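Local coordinates for transcriptional regulator, LacI family (Arthrobacter sp., PDB 4RKQ), which probably represses or otherwise controls transcription in response to a small sugar-like effector bound between the two lobes of its periplasmic-binding-protein-like domain, at residues A[23-26]-A[30-33]; A[59-64]-A[82-87]; A[198-203]-A[237-242]; A[224-229]-A[276-281]. All coordinates share one frame; numbering follows the deposited sequence.

Interaction 1. Residues A[23-26]-A[30-33]; sequences PDLT and FPAF
Pro23 and Asp24, in the irregular loop 23-26, run past Phe30 on the first turn of helix 29-43, and the two backbones come closest between Leu25 CA and Phe30 CA, 5.8 Å apart. Pro23 sets its CD over the centre of the Phe30 ring, the two side chains crossing at about a right angle: CD lies 3.9 Å from the centroid of the Phe30 ring, only 13° off the normal, a CH-pi contact, and Pro23 CG meets Phe30 CZ at 3.6 Å. The carboxylate of Asp24 comes to the edge of the same ring, OD1 lying 3.5 Å from Phe30 CD2, with the two planes nearly perpendicular (81°). Asp24 CG stands between its backbone N and carbonyl carbon (chi1 61°), which places OD1 where it accepts from Asn27 N and, weakly, from Thr26 N. The shortest approach is Asp24 O to Phe30 CB, 3.2 Å, and this buried carbonyl oxygen has no polar partner in the model. This is the first strand-loop-helix connection of the N-terminal lobe of a LacI-type effector-binding domain, and a 1,2-ethanediol lies about 4 Å from the Phe30 side chain. Replacing Phe30 by an alanine would probably leave Pro23 without the face it rests on and open a gap beside the Asp24 carboxylate. Tyr77 meets the Phe30 ring edge-to-face. Leu25 O approaches Pro31 CG at 3.7 Å, and Leu25 and Pro31 both also pack on Pro31 of the second subunit.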
loop_
_atom_site.group_PDB
_atom_site.type_symbol
_atom_site.label_atom_id
_atom_site.label_comp_id
_atom_site.label_asym_id
_atom_site.label_seq_id
_atom_site.Cartn_x
_atom_site.Cartn_y
_atom_site.Cartn_z
ATOM N N PRO A 23 3.121 -11.870 1.959
ATOM C CA PRO A 23 3.590 -11.916 3.336
ATOM C C PRO A 23 3.176 -10.737 4.189
ATOM O O PRO A 23 3.246 -10.840 5.367
ATOM C CB PRO A 23 5.112 -11.931 3.204
ATOM C CG PRO A 23 5.401 -11.398 1.877
ATOM C CD PRO A 23 4.227 -11.706 1.008
ATOM N N ASP A 24 2.830 -9.604 3.589
ATOM C CA ASP A 24 2.299 -8.469 4.346
ATOM C C ASP A 24 1.660 -7.527 3.383
ATOM O O ASP A 24 1.787 -7.695 2.179
ATOM C CB ASP A 24 3.400 -7.730 5.137
ATOM C CG ASP A 24 4.488 -7.146 4.246
ATOM O OD1 ASP A 24 4.220 -6.219 3.437
ATOM O OD2 ASP A 24 5.626 -7.633 4.346
ATOM N N LEU A 25 0.937 -6.556 3.930
ATOM C CA LEU A 25 0.337 -5.453 3.168
ATOM C C LEU A 25 0.914 -4.097 3.612
ATOM O O LEU A 25 0.460 -3.052 3.206
ATOM C CB LEU A 25 -1.165 -5.449 3.394
ATOM C CG LEU A 25 -1.982 -6.533 2.660
ATOM C CD1 LEU A 25 -3.368 -6.670 3.255
ATOM C CD2 LEU A 25 -2.061 -6.191 1.194
ATOM N N THR A 26 1.964 -4.146 4.405
ATOM C CA THR A 26 2.605 -2.945 4.929
ATOM C C THR A 26 3.829 -2.491 4.152
ATOM O O THR A 26 4.249 -1.349 4.303
ATOM C CB THR A 26 3.003 -3.148 6.428
ATOM O OG1 THR A 26 3.897 -4.260 6.547
ATOM C CG2 THR A 26 1.748 -3.407 7.279
ATOM N N PHE A 30 3.749 -4.962 -1.937
ATOM C CA PHE A 30 2.843 -6.102 -1.994
ATOM C C PHE A 30 1.426 -5.733 -2.399
ATOM O O PHE A 30 0.859 -6.417 -3.247
ATOM C CB PHE A 30 2.933 -6.999 -0.748
ATOM C CG PHE A 30 4.245 -7.742 -0.656
ATOM C CD1 PHE A 30 4.587 -8.661 -1.609
ATOM C CD2 PHE A 30 5.184 -7.415 0.312
ATOM C CE1 PHE A 30 5.800 -9.294 -1.571
ATOM C CE2 PHE A 30 6.386 -8.071 0.380
ATOM C CZ PHE A 30 6.699 -9.022 -0.567
ATOM N N PRO A 31 0.889 -4.633 -1.908
ATOM C CA PRO A 31 -0.414 -4.219 -2.443
ATOM C C PRO A 31 -0.366 -3.821 -3.908
ATOM O O PRO A 31 -1.311 -4.072 -4.613
ATOM C CB PRO A 31 -0.822 -3.023 -1.582
ATOM C CG PRO A 31 0.147 -2.969 -0.464
ATOM C CD PRO A 31 1.250 -3.920 -0.662
ATOM N N ALA A 32 0.752 -3.256 -4.358
ATOM C CA ALA A 32 0.892 -2.892 -5.778
ATOM C C ALA A 32 0.939 -4.124 -6.662
ATOM O O ALA A 32 0.255 -4.211 -7.688
ATOM C CB ALA A 32 2.112 -2.048 -5.982
ATOM N N PHE A 33 1.706 -5.112 -6.237
ATOM C CA PHE A 33 1.754 -6.400 -6.907
ATOM C C PHE A 33 0.391 -7.080 -6.921
ATOM O O PHE A 33 -0.095 -7.517 -7.958
ATOM C CB PHE A 33 2.775 -7.311 -6.220
ATOM C CG PHE A 33 2.713 -8.726 -6.680
ATOM C CD1 PHE A 33 3.218 -9.080 -7.909
ATOM C CD2 PHE A 33 2.165 -9.694 -5.881
ATOM C CE1 PHE A 33 3.171 -10.361 -8.354
ATOM C CE2 PHE A 33 2.111 -10.984 -6.323
ATOM C CZ PHE A 33 2.611 -11.320 -7.549
#

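Interaction 2. Residues A[59-64]-A[82-87]; sequences SGLDAV and ADQAQT
Two neighbouring helices of the N-terminal alpha/beta lobe, 60-67 and 82-89, run almost parallel here and meet through the side chains of Leu61, Val64, Gln84 and Ala85. The axes of the short segments 60-64 and 82-87 come within 9.2 Å and cross at -17°, with the small Ala85 at the closest CA approach, opposite Leu61. In Leu61, CG anti to the backbone N (chi1 -177°) carries the isopropyl end across, where CD1 settles against the backbone of Ala85, 3.6 Å from Ala85 N, while CD2 touches the amide end of Gln84, 3.6 Å from Gln84 NE2. The extended Gln84 chain crosses Leu61 at about a right angle, on the exposed border of the contact. Such parallel helices follow from the repeated beta-alpha units of this Rossmann-like lobe, strand 73-76 lying between the two in sequence. On the buried side, Val64 straddles the Ala85 methyl, CG2 lying 3.7 Å from Ala85 CB. Val88 and Leu89 continue the apolar seam one turn further on. The start of helix 60-67 is fixed by a capping box: Asp62 N donates to Ser59 OG at 3.2 Å, and Ser59 N returns a bond of 2.9 Å to Asp62 OD2, met on the anti side, 22° out of the carboxylate plane.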
loop_
_atom_site.group_PDB
_atom_site.type_symbol
_atom_site.label_atom_id
_atom_site.label_comp_id
_atom_site.label_asym_id
_atom_site.label_seq_id
_atom_site.Cartn_x
_atom_site.Cartn_y
_atom_site.Cartn_z
ATOM N N SER A 59 2.893 -18.754 8.025
ATOM C CA SER A 59 3.905 -18.870 6.976
ATOM C C SER A 59 3.206 -18.910 5.585
ATOM O O SER A 59 1.978 -19.068 5.513
ATOM C CB SER A 59 4.673 -20.181 7.154
ATOM O OG SER A 59 3.833 -21.308 6.831
ATOM N N GLY A 60 3.993 -18.837 4.521
ATOM C CA GLY A 60 3.465 -19.029 3.174
ATOM C C GLY A 60 2.828 -20.394 3.003
ATOM O O GLY A 60 1.882 -20.526 2.250
ATOM N N LEU A 61 3.316 -21.442 3.699
ATOM C CA LEU A 61 2.650 -22.730 3.639
ATOM C C LEU A 61 1.249 -22.681 4.255
ATOM O O LEU A 61 0.292 -23.233 3.687
ATOM C CB LEU A 61 3.519 -23.835 4.284
ATOM C CG LEU A 61 3.034 -25.248 4.251
ATOM C CD1 LEU A 61 2.930 -25.649 2.780
ATOM C CD2 LEU A 61 3.988 -26.169 5.003
ATOM N N ASP A 62 1.096 -22.015 5.381
ATOM C CA ASP A 62 -0.228 -21.846 5.968
ATOM C C ASP A 62 -1.196 -21.127 4.985
ATOM O O ASP A 62 -2.369 -21.466 4.924
ATOM C CB ASP A 62 -0.169 -21.006 7.218
ATOM C CG ASP A 62 0.564 -21.694 8.352
ATOM O OD1 ASP A 62 0.300 -22.886 8.585
ATOM O OD2 ASP A 62 1.385 -21.038 9.016
ATOM N N ALA A 63 -0.676 -20.147 4.255
ATOM C CA ALA A 63 -1.485 -19.396 3.332
ATOM C C ALA A 63 -1.991 -20.333 2.257
ATOM O O ALA A 63 -3.171 -20.352 1.958
ATOM C CB ALA A 63 -0.708 -18.237 2.730
ATOM N N VAL A 64 -1.114 -21.169 1.739
ATOM C CA VAL A 64 -1.485 -22.105 0.670
ATOM C C VAL A 64 -2.431 -23.156 1.181
ATOM O O VAL A 64 -3.399 -23.458 0.517
ATOM C CB VAL A 64 -0.262 -22.748 0.018
ATOM C CG1 VAL A 64 -0.679 -23.912 -0.879
ATOM C CG2 VAL A 64 0.505 -21.705 -0.779
ATOM N N ALA A 82 7.885 -22.790 -1.248
ATOM C CA ALA A 82 7.425 -23.178 -2.592
ATOM C C ALA A 82 7.230 -24.660 -2.777
ATOM O O ALA A 82 6.197 -25.105 -3.276
ATOM C CB ALA A 82 8.400 -22.665 -3.644
ATOM N N ASP A 83 8.239 -25.435 -2.435
ATOM C CA ASP A 83 8.199 -26.860 -2.678
ATOM C C ASP A 83 7.099 -27.565 -1.878
ATOM O O ASP A 83 6.306 -28.377 -2.423
ATOM C CB ASP A 83 9.578 -27.484 -2.403
ATOM C CG ASP A 83 9.711 -28.863 -3.019
ATOM O OD1 ASP A 83 9.611 -29.008 -4.278
ATOM O OD2 ASP A 83 9.877 -29.808 -2.239
ATOM N N GLN A 84 7.064 -27.279 -0.574
ATOM C CA GLN A 84 6.043 -27.838 0.287
ATOM C C GLN A 84 4.632 -27.375 -0.089
ATOM O O GLN A 84 3.689 -28.146 -0.048
ATOM C CB GLN A 84 6.310 -27.476 1.742
ATOM C CG GLN A 84 7.564 -28.153 2.308
ATOM C CD GLN A 84 7.922 -27.673 3.702
ATOM O OE1 GLN A 84 8.914 -26.982 3.895
ATOM N NE2 GLN A 84 7.105 -28.035 4.680
ATOM N N ALA A 85 4.498 -26.111 -0.448
ATOM C CA ALA A 85 3.207 -25.604 -0.924
ATOM C C ALA A 85 2.724 -26.293 -2.224
ATOM O O ALA A 85 1.539 -26.603 -2.357
ATOM C CB ALA A 85 3.273 -24.104 -1.104
ATOM N N GLN A 86 3.609 -26.546 -3.180
ATOM C CA GLN A 86 3.159 -27.262 -4.376
ATOM C C GLN A 86 2.729 -28.675 -4.015
ATOM O O GLN A 86 1.794 -29.239 -4.605
ATOM C CB GLN A 86 4.226 -27.272 -5.468
ATOM C CG GLN A 86 3.766 -27.910 -6.778
ATOM C CD GLN A 86 2.615 -27.144 -7.418
ATOM O OE1 GLN A 86 2.811 -26.126 -8.090
ATOM N NE2 GLN A 86 1.392 -27.610 -7.169
ATOM N N THR A 87 3.399 -29.272 -3.046
ATOM C CA THR A 87 2.964 -30.604 -2.563
ATOM C C THR A 87 1.531 -30.598 -2.017
ATOM O O THR A 87 0.715 -31.478 -2.346
ATOM C CB THR A 87 3.986 -31.185 -1.541
ATOM O OG1 THR A 87 5.235 -31.302 -2.210
ATOM C CG2 THR A 87 3.566 -32.540 -1.019
#

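Interaction 3. Residues A[198-203]-A[237-242]; sequences FNDLMA and PQLSTM. With EDO (1,2-ethanediol), chain F.
Asp200 and Thr241 are joined by a hydrogen bond between buried side chains, Thr241 OG1 donating over 2.8 Å to Asp200 OD1, which accepts through its syn lone pair. With OG1 anti to its backbone N (chi1 -175°), Thr241 directs its hydroxyl at the helix. Packing is close beside this bond: Leu239 CD2 lies 3.6 Å from Asp200 OD1 and 3.7 Å from Ala203 CB, and Leu239 CD1 also touches the alanine methyl, one isopropyl group filling the angle between carboxylate and helix. Asp200 OD2 accepts from Ile229 N and, weakly, from Gly228 N, and Asp200 thereby links strand 240-243 to the loop at 228-229. The looser side lies at Pro237 and Gln238, both partly exposed, where Gln238 packs on Lys208 of the second subunit. Asn199 faces the probable effector cleft: its OD1 caps the helix, accepting from Met202 N at 3.0 Å, and its ND2 donates to O1 of a 1,2-ethanediol, also at 3.0 Å. That molecule probably comes from the crystallisation liquor, but its further bonds to Asn27, Arg151 and Asp227 are consistent with a sugar-binding pocket. Helix 200-212 thus starts against strand 240-243, which lies in the sheet between strands 222-225 and 273-281.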
loop_
_atom_site.group_PDB
_atom_site.type_symbol
_atom_site.label_atom_id
_atom_site.label_comp_id
_atom_site.label_asym_id
_atom_site.label_seq_id
_atom_site.Cartn_x
_atom_site.Cartn_y
_atom_site.Cartn_z
ATOM N N PHE A 198 18.093 -1.991 -0.423
ATOM C CA PHE A 198 17.439 -3.258 -0.704
ATOM C C PHE A 198 16.123 -3.071 -1.461
ATOM O O PHE A 198 15.840 -3.791 -2.399
ATOM C CB PHE A 198 17.210 -3.991 0.642
ATOM C CG PHE A 198 16.462 -5.255 0.502
ATOM C CD1 PHE A 198 17.115 -6.426 0.157
ATOM C CD2 PHE A 198 15.078 -5.280 0.679
ATOM C CE1 PHE A 198 16.402 -7.613 -0.009
ATOM C CE2 PHE A 198 14.364 -6.473 0.513
ATOM C CZ PHE A 198 15.022 -7.637 0.173
ATOM N N ASN A 199 15.300 -2.126 -1.015
ATOM C CA ASN A 199 14.134 -1.779 -1.741
ATOM C C ASN A 199 13.721 -0.343 -1.489
ATOM O O ASN A 199 14.321 0.358 -0.638
ATOM C CB ASN A 199 12.960 -2.752 -1.407
ATOM C CG ASN A 199 12.565 -2.739 0.058
ATOM O OD1 ASN A 199 12.926 -1.850 0.820
ATOM N ND2 ASN A 199 11.793 -3.746 0.452
ATOM N N ASP A 200 12.673 0.067 -2.201
ATOM C CA ASP A 200 12.105 1.440 -2.084
ATOM C C ASP A 200 11.612 1.839 -0.702
ATOM O O ASP A 200 11.807 2.973 -0.294
ATOM C CB ASP A 200 10.970 1.668 -3.075
ATOM C CG ASP A 200 11.430 1.742 -4.542
ATOM O OD1 ASP A 200 12.641 1.756 -4.782
ATOM O OD2 ASP A 200 10.537 1.799 -5.444
ATOM N N LEU A 201 10.949 0.937 0.016
ATOM C CA LEU A 201 10.497 1.246 1.354
ATOM C C LEU A 201 11.696 1.602 2.255
ATOM O O LEU A 201 11.672 2.612 2.984
ATOM C CB LEU A 201 9.770 0.044 1.937
ATOM C CG LEU A 201 9.279 0.236 3.355
ATOM C CD1 LEU A 201 8.320 1.391 3.408
ATOM C CD2 LEU A 201 8.665 -1.053 3.912
ATOM N N MET A 202 12.751 0.785 2.190
ATOM C CA MET A 202 13.973 1.093 2.956
ATOM C C MET A 202 14.596 2.400 2.431
ATOM O O MET A 202 15.052 3.218 3.200
ATOM C CB MET A 202 14.951 -0.102 2.948
ATOM C CG MET A 202 14.436 -1.350 3.715
ATOM S SD MET A 202 15.622 -2.704 3.817
ATOM C CE MET A 202 16.545 -2.169 5.237
ATOM N N ALA A 203 14.575 2.614 1.113
ATOM C CA ALA A 203 15.100 3.854 0.563
ATOM C C ALA A 203 14.388 5.098 1.066
ATOM O O ALA A 203 15.026 6.117 1.286
ATOM C CB ALA A 203 15.123 3.837 -0.965
ATOM N N PRO A 237 13.356 14.177 -2.326
ATOM C CA PRO A 237 13.284 14.069 -3.795
ATOM C C PRO A 237 12.616 12.781 -4.240
ATOM O O PRO A 237 12.603 11.808 -3.462
ATOM C CB PRO A 237 14.754 14.022 -4.205
ATOM C CG PRO A 237 15.433 13.396 -3.038
ATOM C CD PRO A 237 14.682 13.840 -1.804
ATOM N N GLN A 238 12.074 12.789 -5.445
ATOM C CA GLN A 238 11.501 11.597 -6.005
ATOM C C GLN A 238 12.605 10.566 -6.213
ATOM O O GLN A 238 13.723 10.886 -6.630
ATOM C CB GLN A 238 10.799 11.907 -7.303
ATOM C CG GLN A 238 9.606 12.825 -7.156
ATOM C CD GLN A 238 8.921 13.029 -8.493
ATOM O OE1 GLN A 238 8.451 14.111 -8.819
ATOM N NE2 GLN A 238 8.884 11.993 -9.269
ATOM N N LEU A 239 12.259 9.322 -5.942
ATOM C CA LEU A 239 13.233 8.272 -5.695
ATOM C C LEU A 239 13.608 7.566 -6.962
ATOM O O LEU A 239 12.750 7.044 -7.683
ATOM C CB LEU A 239 12.686 7.256 -4.685
ATOM C CG LEU A 239 13.505 5.998 -4.417
ATOM C CD1 LEU A 239 14.840 6.329 -3.818
ATOM C CD2 LEU A 239 12.746 5.066 -3.488
ATOM N N SER A 240 14.911 7.568 -7.253
ATOM C CA SER A 240 15.427 6.854 -8.419
ATOM C C SER A 240 15.442 5.402 -8.017
ATOM O O SER A 240 15.719 5.077 -6.867
ATOM C CB SER A 240 16.849 7.314 -8.795
ATOM O OG SER A 240 16.808 8.648 -9.298
ATOM N N THR A 241 15.137 4.517 -8.947
ATOM C CA THR A 241 14.952 3.138 -8.541
ATOM C C THR A 241 15.172 2.123 -9.652
ATOM O O THR A 241 14.986 2.418 -10.828
ATOM C CB THR A 241 13.532 2.964 -7.955
ATOM O OG1 THR A 241 13.383 1.638 -7.458
ATOM C CG2 THR A 241 12.439 3.220 -8.990
ATOM N N MET A 242 15.579 0.922 -9.259
ATOM C CA MET A 242 15.567 -0.207 -10.173
ATOM C C MET A 242 14.142 -0.811 -10.117
ATOM O O MET A 242 13.692 -1.362 -9.088
ATOM C CB MET A 242 16.629 -1.229 -9.820
ATOM C CG MET A 242 18.091 -0.735 -9.864
ATOM S SD MET A 242 18.534 -0.246 -11.532
ATOM C CE MET A 242 18.047 -1.673 -12.494
HETATM C C1 EDO F . 10.123 -6.520 -1.687
HETATM O O1 EDO F . 9.999 -5.088 -1.592
HETATM C C2 EDO F . 10.200 -6.972 -3.128
HETATM O O2 EDO F . 11.434 -6.445 -3.630
#

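Interaction 4. Residues A[224-229]-A[276-281]; sequences IGMDGI and LKHRLV. With EDO (1,2-ethanediol), chain F.
Met226 extends with CG anti to its backbone N (chi1 165°) and then bends at chi3 (-71°), a turn that brings CE over the His278 ring. In this sheet of the periplasmic-binding-protein-like fold, strands 222-225 and 273-281 are separated by strand 240-243, and the two segments meet through side chains that reach past it. Met226 CE sits 3.9 Å from the centroid of the His278 ring, 10° off the normal, a CH-pi contact over one face; the sulfur approaches obliquely, Met226 SD being 3.8 Å from His278 NE2. Met242 packs beside both side chains, and Phe110 also meets the imidazole. One water, in the plane of the imidazole at its edge, joins the two segments: it donates to Asp227 OD1 at 2.7 Å and lies 2.9 Å from His278 NE2. The same Asp227 OD1 accepts from O2 of the 1,2-ethanediol. An alanine in place of His278 would probably leave the Met226 methyl without the ring beneath it and the bridging water without its nitrogen partner. Further along the two strands, the side chains make a looser apolar contact, Ile224 CG2 standing 4.4 Å from Leu280 CD1.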
loop_
_atom_site.group_PDB
_atom_site.type_symbol
_atom_site.label_atom_id
_atom_site.label_comp_id
_atom_site.label_asym_id
_atom_site.label_seq_id
_atom_site.Cartn_x
_atom_site.Cartn_y
_atom_site.Cartn_z
ATOM N N ILE A 224 19.504 5.178 -4.577
ATOM C CA ILE A 224 18.809 4.328 -5.502
ATOM C C ILE A 224 18.087 3.184 -4.776
ATOM O O ILE A 224 18.661 2.483 -3.959
ATOM C CB ILE A 224 19.748 3.718 -6.566
ATOM C CG1 ILE A 224 20.528 4.813 -7.312
ATOM C CG2 ILE A 224 18.925 2.925 -7.580
ATOM C CD1 ILE A 224 21.510 4.275 -8.330
ATOM N N GLY A 225 16.813 2.997 -5.097
ATOM C CA GLY A 225 16.064 1.889 -4.517
ATOM C C GLY A 225 15.837 0.744 -5.483
ATOM O O GLY A 225 16.541 0.595 -6.473
ATOM N N MET A 226 14.840 -0.072 -5.166
ATOM C CA MET A 226 14.389 -1.157 -6.010
ATOM C C MET A 226 12.900 -1.416 -5.719
ATOM O O MET A 226 12.476 -1.495 -4.561
ATOM C CB MET A 226 15.237 -2.450 -5.791
ATOM C CG MET A 226 14.613 -3.737 -6.369
ATOM S SD MET A 226 15.730 -5.181 -6.392
ATOM C CE MET A 226 16.874 -4.705 -7.687
ATOM N N ASP A 227 12.134 -1.501 -6.796
ATOM C CA ASP A 227 10.762 -2.023 -6.816
ATOM C C ASP A 227 9.902 -1.182 -7.767
ATOM O O ASP A 227 9.095 -1.710 -8.513
ATOM C CB ASP A 227 10.080 -2.077 -5.428
ATOM C CG ASP A 227 10.476 -3.281 -4.576
ATOM O OD1 ASP A 227 11.104 -4.250 -5.078
ATOM O OD2 ASP A 227 10.125 -3.273 -3.356
ATOM N N GLY A 228 10.065 0.126 -7.738
ATOM C CA GLY A 228 9.203 0.993 -8.541
ATOM C C GLY A 228 7.830 1.180 -7.904
ATOM O O GLY A 228 6.843 1.292 -8.611
ATOM N N ILE A 229 7.742 1.178 -6.571
ATOM C CA ILE A 229 6.439 1.449 -5.924
ATOM C C ILE A 229 5.983 2.906 -6.242
ATOM O O ILE A 229 6.799 3.803 -6.351
ATOM C CB ILE A 229 6.459 1.166 -4.405
ATOM C CG1 ILE A 229 7.485 1.992 -3.659
ATOM C CG2 ILE A 229 6.749 -0.316 -4.128
ATOM C CD1 ILE A 229 7.415 1.841 -2.178
ATOM N N LEU A 276 12.743 -12.120 -15.135
ATOM C CA LEU A 276 12.464 -10.745 -15.492
ATOM C C LEU A 276 13.656 -9.855 -15.126
ATOM O O LEU A 276 14.450 -10.186 -14.248
ATOM C CB LEU A 276 11.199 -10.253 -14.785
ATOM C CG LEU A 276 9.929 -11.015 -15.076
ATOM C CD1 LEU A 276 8.802 -10.387 -14.282
ATOM C CD2 LEU A 276 9.625 -11.041 -16.559
ATOM N N LYS A 277 13.747 -8.711 -15.790
ATOM C CA LYS A 277 14.864 -7.773 -15.597
ATOM C C LYS A 277 14.327 -6.403 -15.195
ATOM O O LYS A 277 13.405 -5.888 -15.839
ATOM C CB LYS A 277 15.685 -7.648 -16.883
ATOM C CG LYS A 277 16.396 -8.924 -17.325
ATOM C CD LYS A 277 17.740 -8.618 -17.979
ATOM C CE LYS A 277 18.319 -9.831 -18.702
ATOM N NZ LYS A 277 18.364 -11.059 -17.859
ATOM N N HIS A 278 14.909 -5.811 -14.142
ATOM C CA HIS A 278 14.546 -4.456 -13.718
ATOM C C HIS A 278 15.162 -3.476 -14.702
ATOM O O HIS A 278 16.117 -3.807 -15.389
ATOM C CB HIS A 278 15.136 -4.133 -12.359
ATOM C CG HIS A 278 14.599 -4.959 -11.242
ATOM N ND1 HIS A 278 14.996 -6.261 -11.023
ATOM C CD2 HIS A 278 13.700 -4.664 -10.272
ATOM C CE1 HIS A 278 14.385 -6.723 -9.946
ATOM N NE2 HIS A 278 13.612 -5.769 -9.457
ATOM N N ARG A 279 14.649 -2.252 -14.707
ATOM C CA ARG A 279 15.219 -1.176 -15.481
ATOM C C ARG A 279 15.460 -0.025 -14.512
ATOM O O ARG A 279 14.700 0.164 -13.560
ATOM C CB ARG A 279 14.248 -0.782 -16.597
ATOM C CG ARG A 279 14.169 -1.794 -17.744
ATOM C CD ARG A 279 13.283 -1.317 -18.902
ATOM N NE ARG A 279 11.918 -0.975 -18.485
ATOM C CZ ARG A 279 10.934 -1.856 -18.262
ATOM N NH1 ARG A 279 11.124 -3.167 -18.412
ATOM N NH2 ARG A 279 9.738 -1.419 -17.882
ATOM N N LEU A 280 16.501 0.759 -14.761
ATOM C CA LEU A 280 16.764 1.962 -13.934
ATOM C C LEU A 280 15.800 3.081 -14.279
ATOM O O LEU A 280 15.741 3.515 -15.420
ATOM C CB LEU A 280 18.206 2.429 -14.139
ATOM C CG LEU A 280 18.641 3.695 -13.412
ATOM C CD1 LEU A 280 18.468 3.600 -11.895
ATOM C CD2 LEU A 280 20.070 4.014 -13.809
ATOM N N VAL A 281 15.028 3.531 -13.300
ATOM C CA VAL A 281 14.135 4.673 -13.466
ATOM C C VAL A 281 14.765 5.847 -12.712
ATOM O O VAL A 281 14.884 5.847 -11.464
ATOM C CB VAL A 281 12.720 4.366 -12.952
ATOM C CG1 VAL A 281 11.815 5.584 -13.094
ATOM C CG2 VAL A 281 12.159 3.168 -13.694
HETATM C C1 EDO F . 10.123 -6.520 -1.687
HETATM O O1 EDO F . 9.999 -5.088 -1.592
HETATM C C2 EDO F . 10.200 -6.972 -3.128
HETATM O O2 EDO F . 11.434 -6.445 -3.630
HETATM O O HOH W 1 11.466 -5.352 -7.571
#

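From the N terminus, interaction 1 closes a short loop between strand 17-22 and helix 29-43, and interaction 2 then ties helix 60-67 to helix 82-89, with strand 73-76 between them in the chain; these two lie in series in the N-terminal lobe, their centres 18 Å apart. Much later, 198-203 pairs with 237-242 and 224-229 with 276-281, so interactions 3 and 4 cross along the chain. Together they join strands 222-225, 240-243 and 273-281 of one sheet to helix 200-212. They also touch, Thr241 O lying 2.7 Å from Val281 N and Met242 O 2.8 Å from Asp227 N, both probable hydrogen bonds, and they share the 1,2-ethanediol.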